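PDB 2BJ0: acetylcholine-binding protein from Bulinus truncatus, which probably binds acetylcholine and related nicotinic ligands at the subunit interfaces of a pentamer, as do the ligand-binding domains of nicotinic acetylcholine receptors. Local coordinates for residues T11-I17 / S78-T82; L19-L25 / N146-A150; L29-N35 / V48-A54; Y61-S66 / V104-V110; R119-D123 / T134-K138. All blocks are in the same frame, centred on the assembly; numbering follows the deposited sequence.

Interaction 1: residues T11-I17 / S78-T82; sequences TGESDVI and SKMWT
Thr11 and Lys79 make the polar end of this contact. Thr11 OG1, set beside its own backbone N and anti to the carbonyl carbon (chi1 -56°), lies 2.8 Å from Lys79 O. The single hydroxyl proton also has Leu7 O, one helical turn back, within range. Thr11 CA approaches the same Lys79 oxygen in a CA-H...O contact. The hydroxyl of Ser14 stays within its own segment: Ser14 OG donates to Thr11 O over 2.7 Å, in the carbonyl plane and on a lone pair. Ser14 N binds that oxygen too, so two donors of Ser14 grip this one carbonyl oxygen at the end of the helix. With its hydroxyl folded back, Ser14 presents its CB to Met80 C at 3.6 Å.

Apolar packing is concentrated on Trp81. Ile17 CA stands 3.6 Å from the centroid of the five-membered ring and only 11° off its normal, a CH-pi contact over the face. Ile17 CG1 continues along the indole to Trp81 CZ2 at 3.5 Å; the two side chains run alongside each other, pointing the same way. Ser14 O lies at the indole edge.

The N-terminal helix 4-12 is thus joined, through the turn from Glu13 to Val16, to the loop between strands 72-76 and 85-87. Trp56 meets Trp81 edge-to-face, strands 25-40 and 149-153 pack on Ile17 and Trp81, and Asp15 O accepts from Arg101 of a neighbouring subunit.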
# COMPACT_ATOMS: atom_id res chain seq x y z
N THR A 11 -12.73 5.29 21.17
CA THR A 11 -12.00 5.74 19.99
C THR A 11 -11.35 7.11 20.21
O THR A 11 -10.20 7.37 19.80
CB THR A 11 -12.98 5.75 18.84
OG1 THR A 11 -13.55 4.43 18.74
CG2 THR A 11 -12.22 5.97 17.51
N GLY A 12 -12.07 8.00 20.88
CA GLY A 12 -11.52 9.31 21.18
C GLY A 12 -10.23 9.29 21.96
O GLY A 12 -9.41 10.19 21.80
N GLU A 13 -10.09 8.29 22.84
CA GLU A 13 -8.91 8.12 23.68
C GLU A 13 -7.89 7.18 23.05
O GLU A 13 -6.86 6.88 23.66
CB GLU A 13 -9.34 7.56 25.07
CG GLU A 13 -10.12 8.59 25.86
CD GLU A 13 -10.44 8.21 27.30
OE1 GLU A 13 -10.05 7.08 27.74
OE2 GLU A 13 -11.06 9.08 27.99
N SER A 14 -8.14 6.73 21.82
CA SER A 14 -7.31 5.66 21.25
C SER A 14 -5.84 6.04 20.94
O SER A 14 -5.02 5.17 20.70
CB SER A 14 -7.98 5.08 20.02
OG SER A 14 -7.96 6.07 19.02
N ASP A 15 -5.49 7.32 20.95
CA ASP A 15 -4.09 7.70 20.77
C ASP A 15 -3.22 7.32 21.97
O ASP A 15 -2.02 7.22 21.80
CB ASP A 15 -3.92 9.22 20.54
CG ASP A 15 -4.62 9.72 19.27
OD1 ASP A 15 -4.67 8.99 18.26
OD2 ASP A 15 -5.16 10.85 19.21
N VAL A 16 -3.81 7.07 23.14
CA VAL A 16 -3.02 6.99 24.38
C VAL A 16 -3.24 5.67 25.13
O VAL A 16 -4.36 5.18 25.21
CB VAL A 16 -3.30 8.23 25.29
CG1 VAL A 16 -2.70 8.09 26.69
CG2 VAL A 16 -2.77 9.50 24.63
N ILE A 17 -2.19 5.08 25.66
CA ILE A 17 -2.33 3.83 26.38
C ILE A 17 -3.35 4.07 27.49
O ILE A 17 -3.31 5.10 28.15
CB ILE A 17 -0.95 3.38 26.91
CG1 ILE A 17 -0.99 1.96 27.44
CG2 ILE A 17 -0.37 4.40 27.92
CD1 ILE A 17 0.38 1.48 27.89
N SER A 78 -8.77 -0.19 14.57
CA SER A 78 -8.74 1.27 14.54
C SER A 78 -9.65 1.93 15.59
O SER A 78 -9.56 3.13 15.80
CB SER A 78 -9.17 1.76 13.16
OG SER A 78 -10.51 1.36 12.94
N LYS A 79 -10.53 1.16 16.23
CA LYS A 79 -11.50 1.72 17.19
C LYS A 79 -10.97 1.90 18.62
O LYS A 79 -11.61 2.53 19.43
CB LYS A 79 -12.78 0.87 17.22
CG LYS A 79 -13.55 0.95 15.89
CD LYS A 79 -13.88 2.37 15.55
CE LYS A 79 -13.97 2.58 14.04
NZ LYS A 79 -14.17 4.02 13.73
N MET A 80 -9.80 1.36 18.91
CA MET A 80 -9.24 1.52 20.26
C MET A 80 -7.73 1.50 20.25
O MET A 80 -7.12 1.15 19.24
CB MET A 80 -9.77 0.42 21.17
CG MET A 80 -9.34 -0.94 20.72
SD MET A 80 -9.66 -2.17 22.01
CE MET A 80 -11.43 -2.30 21.76
N TRP A 81 -7.11 1.92 21.35
CA TRP A 81 -5.68 1.76 21.49
C TRP A 81 -5.37 0.27 21.46
O TRP A 81 -6.09 -0.52 22.08
CB TRP A 81 -5.24 2.35 22.82
CG TRP A 81 -3.78 2.20 23.07
CD1 TRP A 81 -2.81 3.09 22.74
CD2 TRP A 81 -3.12 1.10 23.72
NE1 TRP A 81 -1.58 2.62 23.14
CE2 TRP A 81 -1.75 1.39 23.73
CE3 TRP A 81 -3.55 -0.12 24.27
CZ2 TRP A 81 -0.79 0.52 24.30
CZ3 TRP A 81 -2.61 -0.99 24.84
CH2 TRP A 81 -1.25 -0.66 24.85
N THR A 82 -4.29 -0.09 20.75
CA THR A 82 -3.73 -1.45 20.76
C THR A 82 -2.23 -1.34 20.94
O THR A 82 -1.62 -0.30 20.62
CB THR A 82 -4.06 -2.25 19.46
OG1 THR A 82 -3.63 -1.50 18.32
CG2 THR A 82 -5.59 -2.42 19.27

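Interaction 2: residues L19-L25 / N146-A150; sequences LSNNTPL and NKQFA
Pro24 and Leu19 both close on the peptide carbonyl of Gln148, the flat group of this contact. Pro24 CA lies over one face, 3.4 Å from Gln148 O, and Leu25 N donates from that same side, 37° out of the carbonyl plane, in a bond of 2.7 Å. Ile17 CD1 lies over the other face, and Leu19 CD2 comes up to Gln148 O at 3.4 Å. The pyrrolidine ring of Pro24 turns its CG to two further carbonyls, 3.4 Å from Lys147 O and 3.5 Å from Asn146 O. A second backbone bond, Ala150 N to Leu25 O at 2.8 Å, completes a parallel bridge between Leu25 and Phe149. Here strand 149-153 begins to pair with strand 25-40 at one end of the ligand-binding domain's beta-sandwich. Pro24 CB packs on the methyl of Ala150 at 4.0 Å. Leu19 CD1 touches Gln148 CG, their side chains crossing at about a right angle. Beyond CG the Gln148 chain runs extended to the subunit boundary, where NE2 donates to Gln72 O of a neighbouring subunit and Leu70 of that subunit packs on both Leu19 and Gln148. Asn146 ND2 binds Asp192 within the chain.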
# COMPACT_ATOMS: atom_id res chain seq x y z
N LEU A 19 -4.39 3.82 30.86
CA LEU A 19 -3.97 3.52 32.22
C LEU A 19 -5.00 3.99 33.25
O LEU A 19 -5.87 4.82 32.95
CB LEU A 19 -2.62 4.16 32.50
CG LEU A 19 -1.52 3.78 31.52
CD1 LEU A 19 -0.34 4.69 31.75
CD2 LEU A 19 -1.13 2.34 31.64
N SER A 20 -4.92 3.40 34.45
CA SER A 20 -5.57 3.95 35.65
C SER A 20 -4.58 3.83 36.81
O SER A 20 -3.79 2.87 36.84
CB SER A 20 -6.91 3.26 35.96
OG SER A 20 -6.76 1.87 36.21
N ASN A 21 -4.60 4.81 37.72
CA ASN A 21 -3.53 4.98 38.71
C ASN A 21 -2.19 5.30 38.01
O ASN A 21 -2.17 5.78 36.86
CB ASN A 21 -3.43 3.72 39.61
CG ASN A 21 -2.61 3.96 40.90
OD1 ASN A 21 -2.92 4.85 41.71
ND2 ASN A 21 -1.57 3.14 41.09
N ASN A 22 -1.07 5.07 38.71
CA ASN A 22 0.26 5.02 38.09
C ASN A 22 0.50 3.70 37.35
O ASN A 22 0.90 3.70 36.18
CB ASN A 22 1.36 5.24 39.13
CG ASN A 22 1.75 6.69 39.25
OD1 ASN A 22 1.72 7.45 38.27
ND2 ASN A 22 2.15 7.10 40.46
N THR A 23 0.25 2.60 38.06
CA THR A 23 0.31 1.22 37.56
C THR A 23 0.45 1.05 36.06
O THR A 23 -0.37 1.56 35.31
CB THR A 23 -0.96 0.50 37.99
OG1 THR A 23 -2.05 1.43 37.89
CG2 THR A 23 -0.91 0.15 39.51
N PRO A 24 1.46 0.29 35.63
CA PRO A 24 1.61 -0.05 34.21
C PRO A 24 0.46 -0.93 33.72
O PRO A 24 -0.14 -1.68 34.50
CB PRO A 24 2.92 -0.84 34.17
CG PRO A 24 3.58 -0.56 35.47
CD PRO A 24 2.51 -0.31 36.46
N LEU A 25 0.14 -0.81 32.43
CA LEU A 25 -0.81 -1.73 31.80
C LEU A 25 -0.11 -3.06 31.62
O LEU A 25 0.98 -3.12 31.06
CB LEU A 25 -1.28 -1.18 30.44
CG LEU A 25 -2.21 -2.05 29.62
CD1 LEU A 25 -3.60 -1.98 30.20
CD2 LEU A 25 -2.23 -1.61 28.18
N ASN A 146 8.51 0.44 30.63
CA ASN A 146 7.79 -0.49 31.49
C ASN A 146 7.13 0.15 32.70
O ASN A 146 6.50 -0.54 33.51
CB ASN A 146 8.64 -1.68 31.88
CG ASN A 146 9.87 -1.30 32.66
OD1 ASN A 146 10.01 -0.16 33.11
ND2 ASN A 146 10.79 -2.25 32.79
N LYS A 147 7.25 1.47 32.80
CA LYS A 147 6.42 2.23 33.74
C LYS A 147 4.99 2.34 33.24
O LYS A 147 4.09 2.52 34.04
CB LYS A 147 7.00 3.63 33.95
CG LYS A 147 7.79 3.84 35.23
CD LYS A 147 8.86 2.77 35.50
CE LYS A 147 9.61 3.07 36.83
NZ LYS A 147 10.25 1.85 37.45
N GLN A 148 4.78 2.22 31.92
CA GLN A 148 3.44 2.30 31.32
C GLN A 148 2.93 0.96 30.79
O GLN A 148 1.77 0.65 30.92
CB GLN A 148 3.44 3.33 30.18
CG GLN A 148 3.59 4.74 30.66
CD GLN A 148 3.49 5.77 29.56
OE1 GLN A 148 3.18 5.45 28.41
NE2 GLN A 148 3.76 7.02 29.90
N PHE A 149 3.84 0.16 30.24
CA PHE A 149 3.50 -1.03 29.47
C PHE A 149 4.34 -2.18 30.00
O PHE A 149 5.52 -2.26 29.69
CB PHE A 149 3.90 -0.72 28.04
CG PHE A 149 3.49 -1.72 27.00
CD1 PHE A 149 4.14 -2.94 26.87
CD2 PHE A 149 2.56 -1.35 26.02
CE1 PHE A 149 3.80 -3.83 25.87
CE2 PHE A 149 2.24 -2.23 24.98
CZ PHE A 149 2.86 -3.47 24.90
N ALA A 150 3.75 -3.07 30.79
CA ALA A 150 4.52 -4.20 31.30
C ALA A 150 4.13 -5.48 30.59
O ALA A 150 2.96 -5.79 30.50
CB ALA A 150 4.34 -4.33 32.82

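Interaction 3: residues L29-N35 / V48-A54; sequences LNFKLMN and VVLWTQA
Strands 29-35 and 48-54 pair antiparallel, Phe31 opposite Thr52 and Lys32 opposite Trp51, with axes 4.7 Å apart, until Met34 and Asn35 both face Val49 in a classic beta bulge. Met34 N donates to Val49 O and Val49 N to Asn35 O, so hydrogen bonding continues through the bulge. Two bends, at chi2 (-64°) and chi3 (-67°), curl Met34 over the indole of Trp51. Its SD stands 3.8 Å from the centroid of the five-membered ring, a Met-aromatic contact over the face, while CE reaches Trp51 CZ2 at 3.4 Å. With an alanine here in place of the indole, Met34 would probably lose its aromatic platform and Trp142 of a neighbouring subunit its edge-to-face partner.

On the same side of the sheet, Lys32 CG passes Gln53 OE1 at 3.5 Å. The lysine's NZ goes on to salt bridges with Glu163 and Glu156, and Glu156 also accepts from Gln53 NE2; this arrangement would favour a charged ammonium. The other side is largely apolar: Leu29 CD2 meets Ala54 CB at 3.5 Å and Leu33 CD1 presses tightly on Val48 CB. The exception is Thr52 OG1, at the edge of the Phe31 ring, 3.2 Å from CE1.

This is a long hairpin of the ligand-binding beta-sandwich. Contacts of Trp51 with Trp142, and of Gln53 with Cys186, across the interface are consistent with the complementary side of the agonist site in the nicotinic receptor family.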
# COMPACT_ATOMS: atom_id res chain seq x y z
N LEU A 29 1.52 -11.74 26.41
CA LEU A 29 1.81 -12.27 25.07
C LEU A 29 2.11 -13.74 25.12
O LEU A 29 2.86 -14.20 26.00
CB LEU A 29 3.06 -11.61 24.48
CG LEU A 29 3.01 -10.11 24.24
CD1 LEU A 29 4.31 -9.63 23.58
CD2 LEU A 29 1.77 -9.79 23.40
N ASN A 30 1.51 -14.47 24.20
CA ASN A 30 1.84 -15.85 23.88
C ASN A 30 2.01 -15.89 22.37
O ASN A 30 1.56 -14.97 21.70
CB ASN A 30 0.74 -16.81 24.34
CG ASN A 30 0.87 -17.17 25.84
OD1 ASN A 30 -0.08 -17.04 26.60
ND2 ASN A 30 2.07 -17.60 26.25
N PHE A 31 2.66 -16.92 21.84
CA PHE A 31 2.97 -16.98 20.43
C PHE A 31 2.71 -18.37 19.91
O PHE A 31 2.81 -19.35 20.65
CB PHE A 31 4.44 -16.59 20.15
CG PHE A 31 4.78 -15.20 20.55
CD1 PHE A 31 4.58 -14.14 19.67
CD2 PHE A 31 5.34 -14.94 21.79
CE1 PHE A 31 4.89 -12.85 20.02
CE2 PHE A 31 5.66 -13.65 22.15
CZ PHE A 31 5.44 -12.58 21.26
N LYS A 32 2.39 -18.44 18.63
CA LYS A 32 2.29 -19.70 17.94
C LYS A 32 3.17 -19.59 16.69
O LYS A 32 2.87 -18.80 15.78
CB LYS A 32 0.84 -19.98 17.52
CG LYS A 32 -0.17 -20.10 18.68
CD LYS A 32 -0.05 -21.48 19.32
CE LYS A 32 -0.52 -21.43 20.73
NZ LYS A 32 -0.37 -22.76 21.39
N LEU A 33 4.24 -20.38 16.65
CA LEU A 33 5.05 -20.47 15.46
C LEU A 33 4.37 -21.48 14.54
O LEU A 33 4.31 -22.65 14.86
CB LEU A 33 6.52 -20.84 15.77
CG LEU A 33 7.50 -20.97 14.59
CD1 LEU A 33 7.62 -19.64 13.83
CD2 LEU A 33 8.89 -21.41 15.04
N MET A 34 3.82 -20.98 13.41
CA MET A 34 2.99 -21.78 12.51
C MET A 34 3.75 -22.47 11.39
O MET A 34 3.40 -23.59 10.97
CB MET A 34 1.90 -20.89 11.88
CG MET A 34 1.05 -20.14 12.90
SD MET A 34 0.08 -21.23 13.95
CE MET A 34 -1.06 -21.93 12.76
N ASN A 35 4.77 -21.79 10.88
CA ASN A 35 5.48 -22.27 9.74
C ASN A 35 6.81 -21.49 9.61
O ASN A 35 6.91 -20.36 10.06
CB ASN A 35 4.64 -22.07 8.49
CG ASN A 35 5.02 -22.94 7.33
OD1 ASN A 35 6.02 -23.65 7.36
ND2 ASN A 35 4.20 -22.91 6.27
N VAL A 48 9.14 -16.55 9.05
CA VAL A 48 8.23 -17.43 9.76
C VAL A 48 6.82 -16.88 9.63
O VAL A 48 6.64 -15.69 9.38
CB VAL A 48 8.60 -17.51 11.29
CG1 VAL A 48 10.00 -18.05 11.49
CG2 VAL A 48 8.45 -16.17 11.96
N VAL A 49 5.83 -17.75 9.78
CA VAL A 49 4.48 -17.31 10.14
C VAL A 49 4.26 -17.48 11.64
O VAL A 49 4.48 -18.56 12.20
CB VAL A 49 3.42 -18.06 9.35
CG1 VAL A 49 2.00 -17.63 9.77
CG2 VAL A 49 3.62 -17.79 7.86
N LEU A 50 3.80 -16.41 12.27
CA LEU A 50 3.72 -16.31 13.72
C LEU A 50 2.38 -15.68 14.09
O LEU A 50 2.03 -14.60 13.58
CB LEU A 50 4.88 -15.43 14.20
CG LEU A 50 5.09 -15.17 15.70
CD1 LEU A 50 5.60 -16.44 16.43
CD2 LEU A 50 6.05 -14.00 15.93
N TRP A 51 1.60 -16.34 14.96
CA TRP A 51 0.51 -15.65 15.64
C TRP A 51 1.02 -15.10 16.95
O TRP A 51 1.71 -15.82 17.67
CB TRP A 51 -0.63 -16.61 15.97
CG TRP A 51 -1.23 -17.32 14.82
CD1 TRP A 51 -0.94 -17.18 13.46
CD2 TRP A 51 -2.28 -18.30 14.89
NE1 TRP A 51 -1.75 -18.00 12.72
CE2 TRP A 51 -2.58 -18.70 13.56
CE3 TRP A 51 -2.99 -18.89 15.95
CZ2 TRP A 51 -3.55 -19.66 13.28
CZ3 TRP A 51 -3.97 -19.84 15.65
CH2 TRP A 51 -4.24 -20.21 14.33
N THR A 52 0.71 -13.83 17.22
CA THR A 52 0.99 -13.15 18.48
C THR A 52 -0.33 -13.06 19.17
O THR A 52 -1.26 -12.50 18.61
CB THR A 52 1.53 -11.72 18.25
OG1 THR A 52 2.87 -11.79 17.77
CG2 THR A 52 1.70 -10.96 19.59
N GLN A 53 -0.44 -13.61 20.38
CA GLN A 53 -1.70 -13.56 21.09
C GLN A 53 -1.55 -12.56 22.20
O GLN A 53 -0.92 -12.87 23.21
CB GLN A 53 -2.06 -14.95 21.67
CG GLN A 53 -1.93 -16.09 20.67
CD GLN A 53 -2.28 -17.47 21.24
OE1 GLN A 53 -2.60 -18.37 20.48
NE2 GLN A 53 -2.20 -17.63 22.57
N ALA A 54 -2.10 -11.36 22.02
CA ALA A 54 -1.91 -10.29 22.98
C ALA A 54 -3.20 -10.02 23.74
O ALA A 54 -4.26 -9.86 23.13
CB ALA A 54 -1.46 -9.01 22.27

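Interaction 4: residues Y61-S66 / V104-V110; sequences YSSLLS and VSKDGSV
Ser62 and Gly108 bring the backbones closest, CA to CA 4.1 Å, where the segment 61-66 lies against the turn of a beta hairpin. That hairpin joins strands 101-105 and 109-121 by a type I turn with a G1 bulge: Gly108 N donates to Ser105 O, Ser105 N to Ser109 O, and Gly108 has a phi of 89°. A CB on Gly108 would press on Ser62 N.

Tyr61 leans over this glycine, its CB 3.8 Å from Gly108 CA, and Val110 CG2 reaches the edge of its ring. Ser62 CB lies against Lys106 O; its hydroxyl donates to Pro59 O. Leu65 CD1 reaches Val104 O at 3.8 Å and also touches Lys106 CG, the start of a long side chain. Bent at chi2 and chi4, the Lys106 chain carries NZ to Leu65 O at 3.1 Å, the donor 63° above the carbonyl plane. Leu65 O also accepts from Ser68 OG, and Ser68 O is a second acceptor for the ammonium. A leucine in its place would probably leave both carbonyls without this donor and the loop less firmly tied to the hairpin.

Leu64 and Leu65 pack on strand 72-76, and Leu64 also on helix 4-12.

Within the turn, Asp107 OD1 closes an Asx turn by accepting Ser109 N from above the carboxylate plane, while Ser109 OG donates to the syn lone pair of that same Asp107 OD1 at 2.9 Å.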
# COMPACT_ATOMS: atom_id res chain seq x y z
N TYR A 61 -14.13 -0.37 29.64
CA TYR A 61 -14.67 -1.03 28.44
C TYR A 61 -15.84 -1.96 28.75
O TYR A 61 -16.64 -2.26 27.87
CB TYR A 61 -13.61 -1.85 27.66
CG TYR A 61 -12.49 -1.10 26.94
CD1 TYR A 61 -12.28 0.27 27.12
CD2 TYR A 61 -11.60 -1.81 26.12
CE1 TYR A 61 -11.20 0.93 26.48
CE2 TYR A 61 -10.53 -1.16 25.48
CZ TYR A 61 -10.34 0.19 25.66
OH TYR A 61 -9.27 0.81 25.02
N SER A 62 -15.94 -2.43 29.99
CA SER A 62 -16.98 -3.42 30.33
C SER A 62 -18.41 -2.90 30.09
O SER A 62 -19.33 -3.69 29.90
CB SER A 62 -16.86 -3.88 31.79
OG SER A 62 -17.18 -2.81 32.67
N SER A 63 -18.59 -1.59 30.11
CA SER A 63 -19.90 -1.00 29.90
C SER A 63 -20.33 -1.03 28.44
O SER A 63 -21.40 -0.56 28.08
CB SER A 63 -19.90 0.43 30.39
OG SER A 63 -19.96 0.42 31.80
N LEU A 64 -19.46 -1.55 27.58
CA LEU A 64 -19.76 -1.62 26.17
C LEU A 64 -20.83 -2.67 25.96
O LEU A 64 -21.65 -2.54 25.06
CB LEU A 64 -18.48 -1.97 25.39
CG LEU A 64 -18.33 -1.65 23.91
CD1 LEU A 64 -18.50 -0.15 23.55
CD2 LEU A 64 -16.97 -2.16 23.45
N LEU A 65 -20.84 -3.67 26.82
CA LEU A 65 -21.68 -4.86 26.64
C LEU A 65 -22.74 -5.10 27.71
O LEU A 65 -23.77 -5.70 27.41
CB LEU A 65 -20.80 -6.11 26.55
CG LEU A 65 -20.00 -6.30 25.26
CD1 LEU A 65 -19.31 -7.64 25.31
CD2 LEU A 65 -20.88 -6.17 24.00
N SER A 66 -22.47 -4.65 28.94
CA SER A 66 -23.28 -4.95 30.13
C SER A 66 -24.82 -5.11 29.95
O SER A 66 -25.45 -5.89 30.68
CB SER A 66 -22.97 -3.94 31.25
OG SER A 66 -23.09 -2.61 30.77
N VAL A 104 -13.51 -7.89 22.53
CA VAL A 104 -13.70 -7.30 23.84
C VAL A 104 -14.73 -8.16 24.59
O VAL A 104 -15.79 -8.45 24.06
CB VAL A 104 -14.25 -5.86 23.72
CG1 VAL A 104 -14.34 -5.21 25.06
CG2 VAL A 104 -13.38 -5.04 22.79
N SER A 105 -14.36 -8.57 25.80
CA SER A 105 -15.21 -9.38 26.68
C SER A 105 -16.04 -8.51 27.59
O SER A 105 -15.73 -7.33 27.75
CB SER A 105 -14.34 -10.29 27.53
OG SER A 105 -13.64 -11.20 26.71
N LYS A 106 -17.04 -9.11 28.25
CA LYS A 106 -17.94 -8.38 29.17
C LYS A 106 -17.24 -7.69 30.32
O LYS A 106 -17.73 -6.70 30.83
CB LYS A 106 -19.03 -9.31 29.75
CG LYS A 106 -20.17 -9.63 28.77
CD LYS A 106 -21.59 -9.39 29.35
CE LYS A 106 -22.64 -9.63 28.24
NZ LYS A 106 -23.83 -8.72 28.27
N ASP A 107 -16.09 -8.21 30.75
CA ASP A 107 -15.37 -7.53 31.81
C ASP A 107 -14.33 -6.50 31.31
O ASP A 107 -13.58 -5.92 32.09
CB ASP A 107 -14.75 -8.57 32.75
CG ASP A 107 -13.57 -9.30 32.11
OD1 ASP A 107 -13.42 -9.27 30.86
OD2 ASP A 107 -12.73 -9.92 32.79
N GLY A 108 -14.28 -6.26 29.99
CA GLY A 108 -13.40 -5.23 29.47
C GLY A 108 -12.01 -5.76 29.16
O GLY A 108 -11.10 -4.98 28.84
N SER A 109 -11.82 -7.07 29.22
CA SER A 109 -10.57 -7.62 28.75
C SER A 109 -10.60 -7.73 27.22
O SER A 109 -11.66 -7.87 26.64
CB SER A 109 -10.18 -8.92 29.46
OG SER A 109 -11.15 -9.90 29.23
N VAL A 110 -9.43 -7.60 26.59
CA VAL A 110 -9.35 -7.51 25.13
C VAL A 110 -8.36 -8.53 24.64
O VAL A 110 -7.31 -8.70 25.24
CB VAL A 110 -8.88 -6.11 24.64
CG1 VAL A 110 -8.87 -6.06 23.12
CG2 VAL A 110 -9.79 -4.98 25.20

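Interaction 5: residues R119-D123 / T134-K138; sequences RFTCD and TCRIK
Cys122 and Cys135 are covalently joined, SG to SG 2.1 Å, with a chi3 of -89°, close to the relaxed value for a disulfide. The two ends reach the bond differently: Cys122 SG extends anti to its backbone N (chi1 -170°), whereas Cys135 SG lies anti to its carbonyl carbon (chi1 -59°). Thr134 O approaches Cys122 SG at 3.2 Å.

The Phe120 ring stands beside the bridge, its CG lodged between its own backbone N and carbonyl carbon. Ile137 CG1 packs over one face, 3.5 Å from Phe120 CE2, its side chain at about a right angle to the phenylalanine, and Cys135 CB meets the ring edge at CE1, 3.8 Å away. One water bridges the backbones, donating to Thr121 O and accepting from Arg136 N.

Twelve residues separate the cysteines, closing the signature loop of the Cys-loop receptor family and tying the end of strand 109-121 of one sheet to strand 133-141 of the other.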
# COMPACT_ATOMS: atom_id res chain seq x y z
N ARG A 119 10.38 -11.50 8.93
CA ARG A 119 11.67 -11.82 8.38
C ARG A 119 12.78 -11.26 9.26
O ARG A 119 12.69 -10.13 9.73
CB ARG A 119 11.81 -11.23 6.96
CG ARG A 119 13.06 -11.73 6.16
CD ARG A 119 13.30 -10.90 4.85
NE ARG A 119 12.18 -11.09 3.94
CZ ARG A 119 11.87 -10.30 2.90
NH1 ARG A 119 12.60 -9.22 2.62
NH2 ARG A 119 10.80 -10.58 2.14
N PHE A 120 13.85 -12.03 9.43
CA PHE A 120 14.95 -11.62 10.31
C PHE A 120 16.21 -12.41 9.98
O PHE A 120 16.13 -13.40 9.29
CB PHE A 120 14.53 -11.80 11.77
CG PHE A 120 14.15 -13.19 12.12
CD1 PHE A 120 15.12 -14.12 12.55
CD2 PHE A 120 12.83 -13.61 12.00
CE1 PHE A 120 14.78 -15.44 12.85
CE2 PHE A 120 12.48 -14.92 12.29
CZ PHE A 120 13.46 -15.84 12.73
N THR A 121 17.38 -11.95 10.44
CA THR A 121 18.61 -12.67 10.13
C THR A 121 18.92 -13.68 11.20
O THR A 121 18.57 -13.49 12.36
CB THR A 121 19.84 -11.72 9.92
OG1 THR A 121 20.16 -11.08 11.14
CG2 THR A 121 19.48 -10.56 9.06
N CYS A 122 19.60 -14.75 10.79
CA CYS A 122 19.92 -15.86 11.63
C CYS A 122 21.11 -16.51 10.96
O CYS A 122 21.13 -16.63 9.73
CB CYS A 122 18.74 -16.86 11.65
SG CYS A 122 18.93 -18.18 12.92
N ASP A 123 22.11 -16.90 11.74
CA ASP A 123 23.20 -17.77 11.22
C ASP A 123 22.71 -19.20 10.93
O ASP A 123 22.42 -19.97 11.86
CB ASP A 123 24.37 -17.79 12.21
CG ASP A 123 25.64 -18.35 11.61
OD1 ASP A 123 25.57 -19.03 10.56
OD2 ASP A 123 26.76 -18.16 12.14
N THR A 134 19.70 -22.28 15.55
CA THR A 134 18.96 -21.56 16.59
C THR A 134 18.70 -20.11 16.18
O THR A 134 19.63 -19.36 15.85
CB THR A 134 19.70 -21.61 17.94
OG1 THR A 134 19.70 -22.95 18.42
CG2 THR A 134 18.89 -20.90 19.00
N CYS A 135 17.42 -19.73 16.23
CA CYS A 135 17.00 -18.40 15.85
C CYS A 135 16.26 -17.73 16.98
O CYS A 135 15.63 -18.40 17.80
CB CYS A 135 16.14 -18.47 14.60
SG CYS A 135 17.14 -19.22 13.30
N ARG A 136 16.35 -16.41 17.03
CA ARG A 136 15.72 -15.61 18.06
C ARG A 136 14.82 -14.53 17.46
O ARG A 136 15.21 -13.88 16.48
CB ARG A 136 16.79 -14.99 18.96
CG ARG A 136 17.26 -15.94 20.09
CD ARG A 136 18.70 -15.71 20.62
NE ARG A 136 19.72 -16.41 19.83
CZ ARG A 136 20.37 -17.51 20.22
NH1 ARG A 136 20.12 -18.06 21.41
NH2 ARG A 136 21.27 -18.06 19.41
N ILE A 137 13.63 -14.34 18.03
CA ILE A 137 12.77 -13.23 17.64
C ILE A 137 12.48 -12.36 18.87
O ILE A 137 12.02 -12.86 19.90
CB ILE A 137 11.44 -13.75 17.02
CG1 ILE A 137 11.70 -14.46 15.70
CG2 ILE A 137 10.45 -12.59 16.82
CD1 ILE A 137 10.55 -15.41 15.32
N LYS A 138 12.74 -11.06 18.75
CA LYS A 138 12.58 -10.11 19.84
C LYS A 138 11.35 -9.23 19.62
O LYS A 138 11.25 -8.54 18.59
CB LYS A 138 13.85 -9.26 19.98
CG LYS A 138 13.87 -8.35 21.21
CD LYS A 138 15.24 -7.64 21.35
CE LYS A 138 15.15 -6.33 22.16
NZ LYS A 138 16.49 -5.64 22.21
O HOH W 1 17.90 -14.95 14.90

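In the fold
Interactions 3 and 5 are buried. Interaction 3, its centre about 7 Å from the centre of the chain, joins neighbouring strands by backbone bonds; interaction 5 touches it through Val48 and works between sheets, with a disulfide and aliphatic-aromatic packing. Interactions 1, 2 and 4 are partly buried, their centres about 18 to 21 Å from that of the chain: interaction 1 packs on an indole, interaction 2 has a parallel bridge, interaction 4 a lysine-carbonyl bond. They touch in series: Trp81 and Ile17 pack on Leu25 of interaction 2, Met80 on Tyr61 and Val104 of interaction 4. Interactions 4 and 5 share strand 109-121 yet lie about 37 Å apart, centre to centre. Within the pentamer, interaction 4 alone touches no other subunit.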